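Local coordinates for protein vacuolar aminopeptidase 1 (PDB 5JGF) that removes amino acids from the N-termini of peptides and proteins as a zinc-dependent vacuolar enzyme, and is the major cargo of the cytoplasm-to-vacuole targeting pathway, at residues G413-G416 and P417-S421; T333-N337 and S338-S342; A226-E229 and V230-I234; E298-G301 and S302-Q306. One frame throughout, in Å; residues are numbered along the deposited sequence.

Along the chain the order is contact 3, contact 4, contact 2, contact 1. The last three gather round the large mixed sheet that carries the zinc site. Contact 4 leaves strand 289-295 with a zinc ligand, contact 2 leads helix 331-336 into strand 339-347, and contact 1 starts helix 416-423. Contacts 1 and 2 touch, with centres 13 Å apart; contacts 1 and 4 also touch, their centres 11 Å apart. Contact 3 stands by itself at the six-stranded antiparallel sheet, where it leads into strand 233-242, its centre 40 Å from that of contact 1. Residues 417-421 also pack against the 303-305 loop of a neighbouring subunit, which ties the zinc-site surroundings to the dodecamer.

Contact 1 (G413-G416 and P417-S421); sequences GTIG and PSLAS
Ile415 O receives Leu419 N at 3.0 Å, and Gly416 O receives Ala420 N at the same distance of 3.0 Å, two bonds from a residue to the fourth one on. Just before them Thr414 makes the capping bond: its OG1 accepts from Gly416 N at 3.0 Å. A first torsion of 71° sets OG1 between the backbone N and the carbonyl carbon, from where it bends over the start of the turn, and the same oxygen is also hydrogen-bonded to Asp429. Replacing Thr414 by a valine would probably leave Gly416 N without its capping acceptor and Asp429 without the hydroxyl, and slacken the start of the helix. Pro417 CD packs crosswise beside this cap, 3.7 Å from Thr414 OG1. This is the N-terminal entry of helix 416-423, closed by an ST turn, with Pro417 in the first turn, where its lack of an N-H costs nothing. Within that first turn, Pro417 O accepts from both Ser421 N and Ser421 OG, from opposite faces, the hydroxyl at 2.8 Å. A water continues the polar network, donating a hydrogen bond to Thr414 O at 2.7 Å and meeting Ser418 OG, which is also bonded to Lys309. The apolar contact is smaller: Ile415 and Leu419 run side by side in the same direction, with Ile415 CD1 3.8 Å from Leu419 CD1. Beyond the segments, Ile415 packs on Glu298 and Thr414 on Asp344, both zinc-site residues, and Pro417 rests on Leu303 of a neighbouring subunit.

Contact 2 (T333-N337 and S338-S342); sequences TVWAN and SIILS
Helix 331-336 hands over to strand 339-347 at Ser338, which is bonded back to both Val334 and Trp335. Ser338 OG donates to Val334 O at 2.6 Å, arriving from above the carbonyl plane, while Asn337 N reaches the same oxygen from the opposite face. Ser338 N donates to Trp335 O at 3.0 Å. With OG anti to its own carbonyl carbon (chi1 -56°), the hydroxyl folds back over the helix end and also takes the N-H of Val85. Were this serine replaced by an alanine, Val334 O would probably be left with one donor fewer and Val85 N without its acceptor. Asn337, the first residue beyond the helix, turns its amide back as well: ND2 donates a hydrogen bond to Thr333 O at 2.8 Å and another to Lys47 O of a neighbouring subunit. The strand that follows lies inside the mixed sheet, between strands 86-91 and 426-434, and further along it carries the zinc ligand Asp344. Alongside the polar turn, the Trp335 ring meets Ser338 at a slant, its CE3 3.5 Å from Ser338 OG. Farther out, CZ3 of Trp335 comes within 4.2 Å of Ile340 CD1, and both residues pack on Thr423 of helix 416-423. A water sits close to two carbonyls of the bend, 2.6 Å from Ser338 O and 3.0 Å from Ala336 O.

Contact 3 (A226-E229 and V230-I234); sequences AGVE and VSELI
Glu229 CB and CG rest over one face of the Glu232 carboxylate, with Glu229 CB at 3.8 Å from Glu232 CD. At the edge, Glu232 OE1 takes the N-H of Glu229 at 2.8 Å; the bond is almost straight (174°) but meets the oxygen on its anti side, 27° out of the carboxylate plane and toward the face that Glu229 covers. Val228 CB approaches the same oxygen from beyond the other side of the plane, at 3.5 Å. Outside the segments OE1 has a salt bridge to Lys142, and OE2 accepts from Lys143 N, so the group is fixed at both oxygens and its negative charge is probably well compensated. Glu232 gets there with its chain extended beyond CG (chi2 179°), whereas Glu229 bends at chi2 and carries its own carboxylate outward, to a water that donates to Glu229 OE1 at 2.8 Å and accepts from Val230 N. The two acids therefore stay apart, with Glu229 OE2 5.2 Å from Glu232 OE1. The backbone answers the side-chain bond: Glu232 N donates to Glu229 O at 2.9 Å. On the apolar side, Val228 CG2 meets Leu233 CD2 at 3.8 Å, and Leu233 goes on to pack against Leu219 of helix 216-226. That helix ends in a Schellman motif with Gly227 at positive phi; the glutamate carboxylate that follows, closing on the N-H ahead of the short 3-10 turn 230-232, resembles one half of a capping box, and the chain then enters strand 233-242.

Contact 4 (E298-G301 and S302-Q306); sequences EEIG and SLTRQ. With ZN (zinc ion), chain L.
Ser302 OG comes up beside Glu298, 3.4 Å from its CA, and a water joins the two residues: it donates to Glu298 O at 2.8 Å and lies 2.6 Å from Ser302 OG. The serine reaches this place from a backbone of positive phi, with OG anti to its own carbonyl carbon. Gly301 before it also has positive phi, at angles where a side chain would jam against the preceding carbonyl, so the bend asks for glycine. The two glutamates part company through their first torsions. Glu298 has CG anti to the backbone N (chi1 -178°) and bends at chi2, bringing OE1 to a water that donates a hydrogen bond to it at 2.6 Å and binds zinc at 2.1 Å. Glu299 turns CG anti to its carbonyl carbon instead (chi1 -61°), and its bent chain presents both oxygens to the same zinc, OE2 at 2.0 Å and OE1 farther off; Asp262 and His438 complete the site. In this model Glu298 holds the zinc-bound water rather than this metal itself; it also binds zinc in this protein and, by similarity, probably substrate. Ile300 reaches forward so that CD1 lies a loose 4.5 Å from Thr304 CG2. A further water spans the bend, donating to Ile300 O at 2.7 Å and accepting from Leu303 N, the centre of an inverse gamma turn. The loop runs from strand 289-295 to helix 312-324, with His91 of strand 86-91 beside both glutamates, Tyr119 of strand 112-119 against Glu299 and Ile300, and Ile415, just ahead of helix 416-423, against Glu298 and Ser302.

Contact 1 (G413-G416 and P417-S421)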
ATOM      1  N   GLY D 413     -16.097  21.667  23.518  1.00 19.89           N
ATOM      2  CA  GLY D 413     -16.609  23.026  23.597  1.00 19.50           C
ATOM      3  C   GLY D 413     -17.697  23.171  24.640  1.00 18.99           C
ATOM      4  O   GLY D 413     -18.120  22.184  25.245  1.00 17.05           O
ATOM      5  N   THR D 414     -18.145  24.404  24.862  1.00 17.67           N
ATOM      6  CA  THR D 414     -19.196  24.680  25.836  1.00 15.84           C
ATOM      7  C   THR D 414     -20.041  25.838  25.312  1.00 16.01           C
ATOM      8  O   THR D 414     -19.780  26.366  24.232  1.00 16.03           O
ATOM      9  CB  THR D 414     -18.625  25.120  27.197  1.00 15.94           C
ATOM     10  OG1 THR D 414     -18.074  26.435  27.068  1.00 16.21           O
ATOM     11  CG2 THR D 414     -17.535  24.163  27.669  1.00 15.72           C
ATOM     12  N   ILE D 415     -21.044  26.234  26.088  1.00 14.91           N
ATOM     13  CA  ILE D 415     -21.912  27.341  25.707  1.00 14.05           C
ATOM     14  C   ILE D 415     -21.261  28.666  26.103  1.00 13.39           C
ATOM     15  O   ILE D 415     -21.790  29.736  25.805  1.00 12.54           O
ATOM     16  CB  ILE D 415     -23.278  27.256  26.425  1.00 13.94           C
ATOM     17  CG1 ILE D 415     -23.072  27.339  27.940  1.00 15.01           C
ATOM     18  CG2 ILE D 415     -23.989  25.956  26.058  1.00 14.73           C
ATOM     19  CD1 ILE D 415     -24.362  27.292  28.749  1.00 16.68           C
ATOM     20  N   GLY D 416     -20.117  28.582  26.779  1.00 11.88           N
ATOM     21  CA  GLY D 416     -19.423  29.774  27.246  1.00 13.69           C
ATOM     22  C   GLY D 416     -19.229  30.881  26.227  1.00 14.13           C
ATOM     23  O   GLY D 416     -19.684  32.011  26.436  1.00 14.52           O
ATOM     24  N   PRO D 417     -18.524  30.598  25.123  1.00 13.19           N
ATOM     25  CA  PRO D 417     -18.288  31.603  24.084  1.00 12.52           C
ATOM     26  C   PRO D 417     -19.588  32.206  23.543  1.00 13.89           C
ATOM     27  O   PRO D 417     -19.649  33.401  23.253  1.00 13.76           O
ATOM     28  CB  PRO D 417     -17.512  30.823  23.030  1.00 12.62           C
ATOM     29  CG  PRO D 417     -16.688  29.891  23.874  1.00 13.88           C
ATOM     30  CD  PRO D 417     -17.693  29.399  24.897  1.00 13.26           C
ATOM     31  N   SER D 418     -20.622  31.376  23.411  1.00 12.54           N
ATOM     32  CA  SER D 418     -21.911  31.846  22.913  1.00 13.98           C
ATOM     33  C   SER D 418     -22.521  32.867  23.877  1.00 14.35           C
ATOM     34  O   SER D 418     -22.937  33.949  23.462  1.00 12.85           O
ATOM     35  CB  SER D 418     -22.886  30.675  22.731  1.00 12.84           C
ATOM     36  OG  SER D 418     -22.478  29.818  21.677  1.00 16.29           O
ATOM     37  N   LEU D 419     -22.569  32.525  25.162  1.00 13.68           N
ATOM     38  CA  LEU D 419     -23.143  33.441  26.149  1.00 14.46           C
ATOM     39  C   LEU D 419     -22.351  34.747  26.239  1.00 15.06           C
ATOM     40  O   LEU D 419     -22.936  35.827  26.310  1.00 15.59           O
ATOM     41  CB  LEU D 419     -23.215  32.773  27.527  1.00 13.67           C
ATOM     42  CG  LEU D 419     -24.138  31.554  27.642  1.00 14.98           C
ATOM     43  CD1 LEU D 419     -24.156  31.069  29.083  1.00 14.88           C
ATOM     44  CD2 LEU D 419     -25.548  31.920  27.184  1.00 14.24           C
ATOM     45  N   ALA D 420     -21.025  34.650  26.222  1.00 14.99           N
ATOM     46  CA  ALA D 420     -20.178  35.838  26.300  1.00 15.02           C
ATOM     47  C   ALA D 420     -20.388  36.763  25.101  1.00 16.01           C
ATOM     48  O   ALA D 420     -20.493  37.984  25.250  1.00 15.34           O
ATOM     49  CB  ALA D 420     -18.708  35.427  26.392  1.00 15.26           C
ATOM     50  N   SER D 421     -20.450  36.178  23.910  1.00 14.11           N
ATOM     51  CA  SER D 421     -20.632  36.948  22.687  1.00 14.62           C
ATOM     52  C   SER D 421     -22.021  37.564  22.595  1.00 15.31           C
ATOM     53  O   SER D 421     -22.175  38.710  22.175  1.00 14.13           O
ATOM     54  CB  SER D 421     -20.402  36.052  21.464  1.00 15.98           C
ATOM     55  OG  SER D 421     -19.098  35.500  21.490  1.00 22.64           O
TER
HETATM   56  O   HOH W   1     -20.378  28.514  22.745  1.00 16.36           O

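Contact 2 (T333-N337 and S338-S342)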
ATOM      1  N   THR D 333     -25.155  48.463  29.823  1.00 20.03           N
ATOM      2  CA  THR D 333     -24.509  48.747  31.095  1.00 19.07           C
ATOM      3  C   THR D 333     -24.670  47.541  32.012  1.00 17.79           C
ATOM      4  O   THR D 333     -23.757  47.190  32.756  1.00 16.69           O
ATOM      5  CB  THR D 333     -25.126  49.992  31.767  1.00 21.20           C
ATOM      6  OG1 THR D 333     -24.770  51.155  31.013  1.00 23.56           O
ATOM      7  CG2 THR D 333     -24.621  50.139  33.194  1.00 20.64           C
ATOM      8  N   VAL D 334     -25.838  46.907  31.946  1.00 15.81           N
ATOM      9  CA  VAL D 334     -26.119  45.732  32.764  1.00 16.61           C
ATOM     10  C   VAL D 334     -25.099  44.624  32.501  1.00 15.88           C
ATOM     11  O   VAL D 334     -24.437  44.140  33.417  1.00 15.10           O
ATOM     12  CB  VAL D 334     -27.530  45.176  32.473  1.00 15.39           C
ATOM     13  CG1 VAL D 334     -27.730  43.839  33.191  1.00 15.30           C
ATOM     14  CG2 VAL D 334     -28.589  46.186  32.916  1.00 16.73           C
ATOM     15  N   TRP D 335     -24.967  44.230  31.240  1.00 15.55           N
ATOM     16  CA  TRP D 335     -24.040  43.164  30.888  1.00 15.88           C
ATOM     17  C   TRP D 335     -22.576  43.535  31.082  1.00 16.39           C
ATOM     18  O   TRP D 335     -21.764  42.684  31.448  1.00 14.31           O
ATOM     19  CB  TRP D 335     -24.310  42.701  29.454  1.00 16.47           C
ATOM     20  CG  TRP D 335     -25.622  41.973  29.350  1.00 18.34           C
ATOM     21  CD1 TRP D 335     -26.705  42.327  28.597  1.00 17.37           C
ATOM     22  CD2 TRP D 335     -25.998  40.787  30.064  1.00 18.17           C
ATOM     23  NE1 TRP D 335     -27.734  41.438  28.802  1.00 17.50           N
ATOM     24  CE2 TRP D 335     -27.328  40.483  29.698  1.00 19.64           C
ATOM     25  CE3 TRP D 335     -25.341  39.954  30.980  1.00 18.72           C
ATOM     26  CZ2 TRP D 335     -28.016  39.380  30.217  1.00 19.18           C
ATOM     27  CZ3 TRP D 335     -26.024  38.855  31.496  1.00 20.41           C
ATOM     28  CH2 TRP D 335     -27.349  38.581  31.112  1.00 19.73           C
ATOM     29  N   ALA D 336     -22.234  44.802  30.863  1.00 15.44           N
ATOM     30  CA  ALA D 336     -20.853  45.231  31.044  1.00 16.50           C
ATOM     31  C   ALA D 336     -20.442  45.025  32.500  1.00 17.07           C
ATOM     32  O   ALA D 336     -19.264  44.825  32.799  1.00 17.13           O
ATOM     33  CB  ALA D 336     -20.695  46.697  30.650  1.00 16.97           C
ATOM     34  N   ASN D 337     -21.420  45.056  33.401  1.00 14.61           N
ATOM     35  CA  ASN D 337     -21.158  44.882  34.828  1.00 16.10           C
ATOM     36  C   ASN D 337     -21.511  43.494  35.353  1.00 15.98           C
ATOM     37  O   ASN D 337     -21.544  43.282  36.562  1.00 15.17           O
ATOM     38  CB  ASN D 337     -21.943  45.926  35.633  1.00 17.01           C
ATOM     39  CG  ASN D 337     -21.353  47.316  35.519  1.00 18.23           C
ATOM     40  OD1 ASN D 337     -20.294  47.602  36.084  1.00 17.01           O
ATOM     41  ND2 ASN D 337     -22.030  48.190  34.780  1.00 17.50           N
ATOM     42  N   SER D 338     -21.756  42.548  34.448  1.00 16.57           N
ATOM     43  CA  SER D 338     -22.136  41.194  34.843  1.00 14.81           C
ATOM     44  C   SER D 338     -21.009  40.167  34.780  1.00 15.21           C
ATOM     45  O   SER D 338     -19.976  40.389  34.153  1.00 14.71           O
ATOM     46  CB  SER D 338     -23.284  40.697  33.956  1.00 15.22           C
ATOM     47  OG  SER D 338     -24.402  41.573  33.991  1.00 14.26           O
ATOM     48  N   ILE D 339     -21.227  39.038  35.446  1.00 14.92           N
ATOM     49  CA  ILE D 339     -20.279  37.929  35.443  1.00 13.57           C
ATOM     50  C   ILE D 339     -21.080  36.665  35.174  1.00 15.12           C
ATOM     51  O   ILE D 339     -22.036  36.359  35.888  1.00 14.71           O
ATOM     52  CB  ILE D 339     -19.540  37.767  36.798  1.00 14.75           C
ATOM     53  CG1 ILE D 339     -18.493  38.874  36.973  1.00 14.66           C
ATOM     54  CG2 ILE D 339     -18.863  36.392  36.859  1.00 16.52           C
ATOM     55  CD1 ILE D 339     -17.374  38.853  35.938  1.00 13.09           C
ATOM     56  N   ILE D 340     -20.704  35.939  34.127  1.00 13.53           N
ATOM     57  CA  ILE D 340     -21.393  34.706  33.793  1.00 12.92           C
ATOM     58  C   ILE D 340     -20.462  33.530  34.039  1.00 14.55           C
ATOM     59  O   ILE D 340     -19.329  33.519  33.561  1.00 14.16           O
ATOM     60  CB  ILE D 340     -21.816  34.661  32.303  1.00 12.42           C
ATOM     61  CG1 ILE D 340     -22.781  35.808  31.984  1.00 14.48           C
ATOM     62  CG2 ILE D 340     -22.476  33.318  31.994  1.00 13.27           C
ATOM     63  CD1 ILE D 340     -23.202  35.865  30.512  1.00 11.83           C
ATOM     64  N   LEU D 341     -20.926  32.558  34.813  1.00 13.27           N
ATOM     65  CA  LEU D 341     -20.130  31.365  35.036  1.00 14.81           C
ATOM     66  C   LEU D 341     -20.758  30.326  34.125  1.00 13.93           C
ATOM     67  O   LEU D 341     -21.912  29.946  34.315  1.00 15.36           O
ATOM     68  CB  LEU D 341     -20.208  30.866  36.487  1.00 14.44           C
ATOM     69  CG  LEU D 341     -19.650  31.719  37.632  1.00 14.14           C
ATOM     70  CD1 LEU D 341     -19.583  30.869  38.900  1.00 14.62           C
ATOM     71  CD2 LEU D 341     -18.262  32.238  37.278  1.00 13.81           C
ATOM     72  N   SER D 342     -20.018  29.907  33.106  1.00 13.39           N
ATOM     73  CA  SER D 342     -20.497  28.874  32.199  1.00 13.47           C
ATOM     74  C   SER D 342     -20.037  27.592  32.881  1.00 15.09           C
ATOM     75  O   SER D 342     -18.866  27.228  32.797  1.00 13.87           O
ATOM     76  CB  SER D 342     -19.831  29.013  30.829  1.00 13.88           C
ATOM     77  OG  SER D 342     -20.166  27.917  29.999  1.00 14.11           O
TER
HETATM   78  O   HOH W   2     -18.747  41.869  32.406  1.00 21.68           O

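Contact 3 (A226-E229 and V230-I234)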
ATOM      1  N   ALA D 226     -48.808   6.755  31.756  1.00 22.08           N
ATOM      2  CA  ALA D 226     -49.334   8.111  31.851  1.00 22.86           C
ATOM      3  C   ALA D 226     -50.764   8.151  32.383  1.00 25.28           C
ATOM      4  O   ALA D 226     -51.224   9.189  32.862  1.00 25.53           O
ATOM      5  CB  ALA D 226     -49.273   8.786  30.485  1.00 21.16           C
ATOM      6  N   GLY D 227     -51.463   7.025  32.296  1.00 25.43           N
ATOM      7  CA  GLY D 227     -52.832   6.974  32.769  1.00 27.06           C
ATOM      8  C   GLY D 227     -53.827   7.520  31.760  1.00 27.71           C
ATOM      9  O   GLY D 227     -54.806   8.168  32.128  1.00 28.03           O
ATOM     10  N   VAL D 228     -53.575   7.266  30.481  1.00 26.59           N
ATOM     11  CA  VAL D 228     -54.469   7.730  29.425  1.00 26.68           C
ATOM     12  C   VAL D 228     -54.769   6.576  28.480  1.00 27.49           C
ATOM     13  O   VAL D 228     -54.192   5.495  28.608  1.00 27.26           O
ATOM     14  CB  VAL D 228     -53.842   8.887  28.614  1.00 25.72           C
ATOM     15  CG1 VAL D 228     -53.513  10.050  29.535  1.00 24.78           C
ATOM     16  CG2 VAL D 228     -52.590   8.400  27.893  1.00 25.39           C
ATOM     17  N   GLU D 229     -55.677   6.803  27.536  1.00 26.97           N
ATOM     18  CA  GLU D 229     -56.034   5.773  26.570  1.00 28.55           C
ATOM     19  C   GLU D 229     -55.134   5.894  25.344  1.00 26.19           C
ATOM     20  O   GLU D 229     -54.676   6.986  25.012  1.00 24.45           O
ATOM     21  CB  GLU D 229     -57.497   5.926  26.141  1.00 31.54           C
ATOM     22  CG  GLU D 229     -58.502   5.823  27.278  1.00 38.37           C
ATOM     23  CD  GLU D 229     -58.387   4.518  28.038  1.00 42.41           C
ATOM     24  OE1 GLU D 229     -58.401   3.450  27.393  1.00 44.74           O
ATOM     25  OE2 GLU D 229     -58.288   4.561  29.283  1.00 46.10           O
ATOM     26  N   VAL D 230     -54.881   4.772  24.677  1.00 25.28           N
ATOM     27  CA  VAL D 230     -54.042   4.773  23.483  1.00 25.01           C
ATOM     28  C   VAL D 230     -54.600   5.736  22.431  1.00 26.44           C
ATOM     29  O   VAL D 230     -53.846   6.470  21.791  1.00 25.74           O
ATOM     30  CB  VAL D 230     -53.930   3.351  22.871  1.00 24.02           C
ATOM     31  CG1 VAL D 230     -53.234   3.413  21.513  1.00 24.36           C
ATOM     32  CG2 VAL D 230     -53.142   2.442  23.811  1.00 23.61           C
ATOM     33  N   SER D 231     -55.919   5.739  22.264  1.00 25.65           N
ATOM     34  CA  SER D 231     -56.563   6.615  21.287  1.00 26.16           C
ATOM     35  C   SER D 231     -56.261   8.088  21.546  1.00 25.21           C
ATOM     36  O   SER D 231     -56.324   8.915  20.634  1.00 24.98           O
ATOM     37  CB  SER D 231     -58.080   6.408  21.308  1.00 26.91           C
ATOM     38  OG  SER D 231     -58.621   6.762  22.572  1.00 25.18           O
ATOM     39  N   GLU D 232     -55.925   8.411  22.789  1.00 24.32           N
ATOM     40  CA  GLU D 232     -55.639   9.789  23.164  1.00 26.21           C
ATOM     41  C   GLU D 232     -54.207  10.241  22.880  1.00 25.70           C
ATOM     42  O   GLU D 232     -53.914  11.435  22.923  1.00 26.75           O
ATOM     43  CB  GLU D 232     -55.980   9.990  24.643  1.00 27.55           C
ATOM     44  CG  GLU D 232     -57.408   9.567  24.976  1.00 30.17           C
ATOM     45  CD  GLU D 232     -57.758   9.740  26.442  1.00 33.20           C
ATOM     46  OE1 GLU D 232     -57.024   9.209  27.301  1.00 31.56           O
ATOM     47  OE2 GLU D 232     -58.779  10.400  26.733  1.00 35.61           O
ATOM     48  N   LEU D 233     -53.319   9.297  22.587  1.00 23.73           N
ATOM     49  CA  LEU D 233     -51.926   9.639  22.295  1.00 23.63           C
ATOM     50  C   LEU D 233     -51.799  10.288  20.918  1.00 23.66           C
ATOM     51  O   LEU D 233     -52.270   9.736  19.922  1.00 23.59           O
ATOM     52  CB  LEU D 233     -51.051   8.385  22.345  1.00 23.19           C
ATOM     53  CG  LEU D 233     -50.999   7.591  23.655  1.00 23.36           C
ATOM     54  CD1 LEU D 233     -50.135   6.354  23.450  1.00 23.16           C
ATOM     55  CD2 LEU D 233     -50.440   8.455  24.778  1.00 23.65           C
ATOM     56  N   ILE D 234     -51.160  11.458  20.863  1.00 23.93           N
ATOM     57  CA  ILE D 234     -50.968  12.177  19.600  1.00 24.15           C
ATOM     58  C   ILE D 234     -49.514  12.246  19.132  1.00 22.14           C
ATOM     59  O   ILE D 234     -49.248  12.227  17.932  1.00 22.38           O
ATOM     60  CB  ILE D 234     -51.532  13.618  19.682  1.00 27.03           C
ATOM     61  CG1 ILE D 234     -53.010  13.605  19.306  1.00 29.12           C
ATOM     62  CG2 ILE D 234     -50.780  14.552  18.750  1.00 29.60           C
ATOM     63  CD1 ILE D 234     -53.913  13.763  20.476  1.00 31.66           C
TER
HETATM   64  O   HOH W   3     -56.365   2.509  25.637  1.00 39.84           O

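Contact 4 (E298-G301 and S302-Q306)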
ATOM      1  N   GLU D 298     -27.033  21.450  24.294  1.00 10.53           N
ATOM      2  CA  GLU D 298     -25.626  21.845  24.240  1.00 11.43           C
ATOM      3  C   GLU D 298     -24.858  20.741  23.502  1.00 13.37           C
ATOM      4  O   GLU D 298     -23.911  21.008  22.756  1.00 11.82           O
ATOM      5  CB  GLU D 298     -25.055  22.011  25.653  1.00 12.22           C
ATOM      6  CG  GLU D 298     -23.582  22.464  25.720  1.00 14.43           C
ATOM      7  CD  GLU D 298     -22.590  21.354  25.388  1.00 17.43           C
ATOM      8  OE1 GLU D 298     -22.920  20.173  25.607  1.00 15.97           O
ATOM      9  OE2 GLU D 298     -21.469  21.664  24.926  1.00 20.32           O
ATOM     10  N   GLU D 299     -25.289  19.498  23.699  1.00 11.69           N
ATOM     11  CA  GLU D 299     -24.624  18.359  23.077  1.00 13.85           C
ATOM     12  C   GLU D 299     -24.777  18.298  21.561  1.00 14.89           C
ATOM     13  O   GLU D 299     -24.106  17.501  20.905  1.00 13.82           O
ATOM     14  CB  GLU D 299     -25.113  17.060  23.714  1.00 14.31           C
ATOM     15  CG  GLU D 299     -24.826  16.977  25.221  1.00 13.02           C
ATOM     16  CD  GLU D 299     -23.343  16.845  25.557  1.00 14.73           C
ATOM     17  OE1 GLU D 299     -22.480  17.068  24.678  1.00 15.09           O
ATOM     18  OE2 GLU D 299     -23.035  16.521  26.719  1.00 14.88           O
ATOM     19  N   ILE D 300     -25.662  19.121  21.000  1.00 12.93           N
ATOM     20  CA  ILE D 300     -25.818  19.138  19.552  1.00 14.67           C
ATOM     21  C   ILE D 300     -25.514  20.501  18.930  1.00 14.35           C
ATOM     22  O   ILE D 300     -25.954  20.794  17.822  1.00 14.60           O
ATOM     23  CB  ILE D 300     -27.221  18.663  19.095  1.00 14.57           C
ATOM     24  CG1 ILE D 300     -28.312  19.529  19.723  1.00 14.53           C
ATOM     25  CG2 ILE D 300     -27.409  17.188  19.448  1.00 13.02           C
ATOM     26  CD1 ILE D 300     -29.682  19.283  19.123  1.00 14.59           C
ATOM     27  N   GLY D 301     -24.769  21.340  19.648  1.00 12.95           N
ATOM     28  CA  GLY D 301     -24.392  22.626  19.084  1.00 14.12           C
ATOM     29  C   GLY D 301     -25.019  23.891  19.634  1.00 13.67           C
ATOM     30  O   GLY D 301     -24.560  24.991  19.311  1.00 13.40           O
ATOM     31  N   SER D 302     -26.068  23.746  20.437  1.00 14.56           N
ATOM     32  CA  SER D 302     -26.743  24.886  21.054  1.00 14.21           C
ATOM     33  C   SER D 302     -27.518  25.813  20.116  1.00 15.36           C
ATOM     34  O   SER D 302     -28.095  26.804  20.574  1.00 13.12           O
ATOM     35  CB  SER D 302     -25.731  25.721  21.848  1.00 13.82           C
ATOM     36  OG  SER D 302     -25.195  24.982  22.931  1.00 12.31           O
ATOM     37  N   LEU D 303     -27.544  25.518  18.819  1.00 13.13           N
ATOM     38  CA  LEU D 303     -28.274  26.388  17.900  1.00 13.69           C
ATOM     39  C   LEU D 303     -29.727  25.948  17.725  1.00 13.65           C
ATOM     40  O   LEU D 303     -30.117  25.433  16.674  1.00 12.65           O
ATOM     41  CB  LEU D 303     -27.584  26.455  16.528  1.00 14.71           C
ATOM     42  CG  LEU D 303     -28.160  27.509  15.566  1.00 14.83           C
ATOM     43  CD1 LEU D 303     -27.805  28.910  16.056  1.00 14.39           C
ATOM     44  CD2 LEU D 303     -27.604  27.297  14.163  1.00 14.78           C
ATOM     45  N   THR D 304     -30.512  26.148  18.780  1.00 13.55           N
ATOM     46  CA  THR D 304     -31.940  25.833  18.795  1.00 13.20           C
ATOM     47  C   THR D 304     -32.543  26.899  19.706  1.00 14.94           C
ATOM     48  O   THR D 304     -31.810  27.584  20.421  1.00 14.26           O
ATOM     49  CB  THR D 304     -32.241  24.450  19.409  1.00 14.26           C
ATOM     50  OG1 THR D 304     -31.913  24.463  20.803  1.00 14.83           O
ATOM     51  CG2 THR D 304     -31.438  23.352  18.701  1.00 13.30           C
ATOM     52  N   ARG D 305     -33.860  27.048  19.699  1.00 13.30           N
ATOM     53  CA  ARG D 305     -34.453  28.074  20.546  1.00 14.46           C
ATOM     54  C   ARG D 305     -34.322  27.742  22.028  1.00 15.62           C
ATOM     55  O   ARG D 305     -34.331  28.643  22.866  1.00 15.98           O
ATOM     56  CB  ARG D 305     -35.921  28.299  20.178  1.00 17.23           C
ATOM     57  CG  ARG D 305     -36.876  27.256  20.697  1.00 18.88           C
ATOM     58  CD  ARG D 305     -38.294  27.564  20.243  1.00 20.30           C
ATOM     59  NE  ARG D 305     -39.246  26.680  20.897  1.00 21.79           N
ATOM     60  CZ  ARG D 305     -40.156  27.082  21.776  1.00 20.19           C
ATOM     61  NH1 ARG D 305     -40.251  28.363  22.100  1.00 19.88           N
ATOM     62  NH2 ARG D 305     -40.951  26.192  22.351  1.00 20.99           N
ATOM     63  N   GLN D 306     -34.176  26.456  22.351  1.00 14.24           N
ATOM     64  CA  GLN D 306     -34.049  26.041  23.743  1.00 13.31           C
ATOM     65  C   GLN D 306     -32.592  25.843  24.168  1.00 13.40           C
ATOM     66  O   GLN D 306     -32.314  25.416  25.287  1.00 12.41           O
ATOM     67  CB  GLN D 306     -34.859  24.760  24.003  1.00 13.81           C
ATOM     68  CG  GLN D 306     -34.458  23.551  23.156  1.00 14.69           C
ATOM     69  CD  GLN D 306     -35.275  23.411  21.875  1.00 17.84           C
ATOM     70  OE1 GLN D 306     -34.986  22.556  21.032  1.00 19.68           O
ATOM     71  NE2 GLN D 306     -36.300  24.236  21.729  1.00 13.59           N
TER
HETATM   72 ZN    ZN L 602     -21.009  16.817  26.749  1.00 16.19          ZN
HETATM   73  O   HOH W   4     -23.081  23.646  22.151  1.00 21.45           O
HETATM   74  O   HOH W   5     -21.111  18.909  26.922  1.00 22.31           O
HETATM   75  O   HOH W   6     -26.795  23.260  17.037  1.00 14.29           O